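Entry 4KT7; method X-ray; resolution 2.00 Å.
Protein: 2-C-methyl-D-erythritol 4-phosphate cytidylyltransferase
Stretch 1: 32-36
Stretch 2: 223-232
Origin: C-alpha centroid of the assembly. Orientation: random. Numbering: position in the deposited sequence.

Stretch 1 32-36: IEVGG
Stretch 2 (223-232) DIIFANAYLQ

A short strand, followed by a turn of two glycines, lies against one face of a helix, held by a small apolar patch centred on Val34 and by a single hydrogen bond from the backbone of Gly35 to the side chain of Asn228.

Stretch 2 is already helical at Asp223 and remains so to Leu231, with phi near -60° and psi between about -30° and -47°. Its i to i+4 ladder runs from Ala227 N to Asp223 O (2.6 Å) through to Gln232 N to Asn228 O (3.0 Å), and Gln232, at -90/24, is the first residue to leave helical angles. Stretch 1 is extended at Glu33 (-127/147) and Val34 (-144/130), then turns at Gly35 (60/14) and Gly36 (94/11). The register is set by Val34 and Asn228, whose CA atoms lie 6.2 Å apart. Glu33 meets Ile224 near the start of the helical stretch and Gly35 meets Leu231 near its end, so the two stretches advance in the same general sense.

The helix presents Ile224, Ala227, Asn228 and Leu231, a spacing of three and four that keeps them on one face. Val34, chi1 152° (t), is the buried knob among them. Val34 CG2 sits 3.9 Å from Ala227 CB, where the small alanine, pointing toward the strand, permits a close approach; Val34 CG2 is also 4.5 Å from Ile224 CG2. Val34 CG1 packs 3.4 Å from Leu231 CD1, a tight apolar contact made with leucine in the m,t rotamer (-68°, -176°). Ile224, also m,t (-70°, 169°), starts sideways but its end comes nearer, placing Ile224 CG2 3.8 Å from Glu33 O. The CA-to-CB bond of Glu33 points away, so that residue meets the helix through its backbone.

Asn228 supplies the polar element. With chi1 -77° (m) and chi2 -32°, its end approaches the strand and Asn228 OD1 accepts from Gly35 N at 3.1 Å, with an N-H...O angle of 151°. The amide side chain thus satisfies a backbone donor just where the strand gives way to the turn. Asn228 OD1 is also 3.9 Å from Val34 CA, so bond and apolar patch adjoin.

The backbone angles favour glycine at Gly35 and call for it at Gly36. A CB on Gly35 would lie a tight 3.2 Å from Leu231 CD1. At Gly36 a CB would be jammed against the preceding carbonyl O. Together the stretches bury 275 Å², a compact contact whose rule is one valine over a small-residue site, flanked by larger aliphatics and pinned by one amide.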

# COMPACT_ATOMS: atom_id res chain seq x y z
N ILE A 32 -21.42 -8.44 0.71
CA ILE A 32 -20.20 -8.09 -0.01
C ILE A 32 -20.27 -8.72 -1.41
O ILE A 32 -20.02 -9.93 -1.58
CB ILE A 32 -18.94 -8.58 0.75
CG1 ILE A 32 -18.91 -7.98 2.16
CG2 ILE A 32 -17.67 -8.22 0.02
CD1 ILE A 32 -17.76 -8.48 3.02
N GLU A 33 -20.62 -7.91 -2.40
CA GLU A 33 -20.72 -8.37 -3.77
C GLU A 33 -19.91 -7.52 -4.73
O GLU A 33 -19.76 -6.31 -4.57
CB GLU A 33 -22.18 -8.39 -4.23
CG GLU A 33 -22.97 -9.54 -3.66
CD GLU A 33 -24.46 -9.40 -3.89
OE1 GLU A 33 -24.91 -8.29 -4.25
OE2 GLU A 33 -25.18 -10.40 -3.71
N VAL A 34 -19.40 -8.18 -5.76
CA VAL A 34 -18.53 -7.56 -6.74
C VAL A 34 -18.87 -8.19 -8.10
O VAL A 34 -18.97 -9.41 -8.21
CB VAL A 34 -17.05 -7.78 -6.33
CG1 VAL A 34 -16.14 -7.79 -7.53
CG2 VAL A 34 -16.60 -6.72 -5.34
N GLY A 35 -19.11 -7.36 -9.11
CA GLY A 35 -19.47 -7.87 -10.42
C GLY A 35 -20.74 -8.71 -10.48
O GLY A 35 -21.00 -9.38 -11.49
N GLY A 36 -21.54 -8.68 -9.43
CA GLY A 36 -22.77 -9.44 -9.40
C GLY A 36 -22.61 -10.80 -8.74
O GLY A 36 -23.51 -11.65 -8.81
N ASP A 223 -13.13 -0.26 -1.36
CA ASP A 223 -12.55 -1.44 -2.02
C ASP A 223 -13.50 -1.99 -3.09
O ASP A 223 -13.07 -2.36 -4.17
CB ASP A 223 -12.23 -2.54 -1.00
CG ASP A 223 -11.12 -2.15 -0.04
OD1 ASP A 223 -10.23 -1.37 -0.43
OD2 ASP A 223 -11.14 -2.62 1.12
N ILE A 224 -14.80 -2.01 -2.78
CA ILE A 224 -15.81 -2.49 -3.71
C ILE A 224 -15.87 -1.62 -4.97
O ILE A 224 -15.88 -2.13 -6.09
CB ILE A 224 -17.19 -2.58 -3.03
CG1 ILE A 224 -17.17 -3.72 -2.00
CG2 ILE A 224 -18.30 -2.80 -4.05
CD1 ILE A 224 -18.36 -3.74 -1.09
N ILE A 225 -15.91 -0.30 -4.76
CA ILE A 225 -15.80 0.65 -5.85
C ILE A 225 -14.54 0.36 -6.68
O ILE A 225 -14.58 0.31 -7.90
CB ILE A 225 -15.76 2.12 -5.33
CG1 ILE A 225 -17.01 2.44 -4.50
CG2 ILE A 225 -15.62 3.12 -6.48
CD1 ILE A 225 -18.33 2.09 -5.19
N PHE A 226 -13.42 0.12 -5.99
CA PHE A 226 -12.16 -0.12 -6.68
C PHE A 226 -12.18 -1.47 -7.41
O PHE A 226 -11.68 -1.58 -8.54
CB PHE A 226 -10.99 -0.07 -5.67
CG PHE A 226 -9.67 0.29 -6.29
CD1 PHE A 226 -9.32 1.62 -6.50
CD2 PHE A 226 -8.77 -0.70 -6.67
CE1 PHE A 226 -8.11 1.96 -7.08
CE2 PHE A 226 -7.55 -0.37 -7.25
CZ PHE A 226 -7.22 0.96 -7.45
N ALA A 227 -12.75 -2.49 -6.78
CA ALA A 227 -12.81 -3.82 -7.38
C ALA A 227 -13.64 -3.78 -8.65
O ALA A 227 -13.25 -4.34 -9.67
CB ALA A 227 -13.36 -4.84 -6.41
N ASN A 228 -14.80 -3.12 -8.60
CA ASN A 228 -15.64 -2.99 -9.79
C ASN A 228 -14.96 -2.26 -10.96
O ASN A 228 -15.15 -2.63 -12.12
CB ASN A 228 -16.98 -2.33 -9.44
CG ASN A 228 -17.94 -3.29 -8.76
OD1 ASN A 228 -17.93 -4.50 -9.04
ND2 ASN A 228 -18.78 -2.76 -7.89
N ALA A 229 -14.17 -1.22 -10.66
CA ALA A 229 -13.45 -0.48 -11.70
C ALA A 229 -12.35 -1.33 -12.33
O ALA A 229 -12.07 -1.21 -13.52
CB ALA A 229 -12.89 0.83 -11.16
N TYR A 230 -11.73 -2.20 -11.53
CA TYR A 230 -10.76 -3.18 -12.03
C TYR A 230 -11.42 -4.17 -12.99
O TYR A 230 -10.88 -4.48 -14.04
CB TYR A 230 -10.09 -3.92 -10.87
CG TYR A 230 -9.44 -5.24 -11.24
CD1 TYR A 230 -8.29 -5.28 -12.00
CD2 TYR A 230 -9.97 -6.44 -10.78
CE1 TYR A 230 -7.68 -6.49 -12.32
CE2 TYR A 230 -9.37 -7.65 -11.10
CZ TYR A 230 -8.22 -7.67 -11.87
OH TYR A 230 -7.62 -8.87 -12.19
N LEU A 231 -12.60 -4.67 -12.60
CA LEU A 231 -13.33 -5.64 -13.42
C LEU A 231 -13.86 -5.04 -14.73
O LEU A 231 -13.97 -5.74 -15.74
CB LEU A 231 -14.48 -6.23 -12.62
CG LEU A 231 -14.06 -7.13 -11.46
CD1 LEU A 231 -15.27 -7.73 -10.82
CD2 LEU A 231 -13.12 -8.23 -11.93
N GLN A 232 -14.17 -3.75 -14.71
CA GLN A 232 -14.68 -3.09 -15.91
C GLN A 232 -13.52 -2.51 -16.74
O GLN A 232 -13.69 -1.52 -17.45
CB GLN A 232 -15.70 -2.01 -15.54
CG GLN A 232 -16.69 -1.65 -16.66
CD GLN A 232 -18.12 -2.13 -16.39
OE1 GLN A 232 -18.34 -3.04 -15.59
NE2 GLN A 232 -19.09 -1.51 -17.06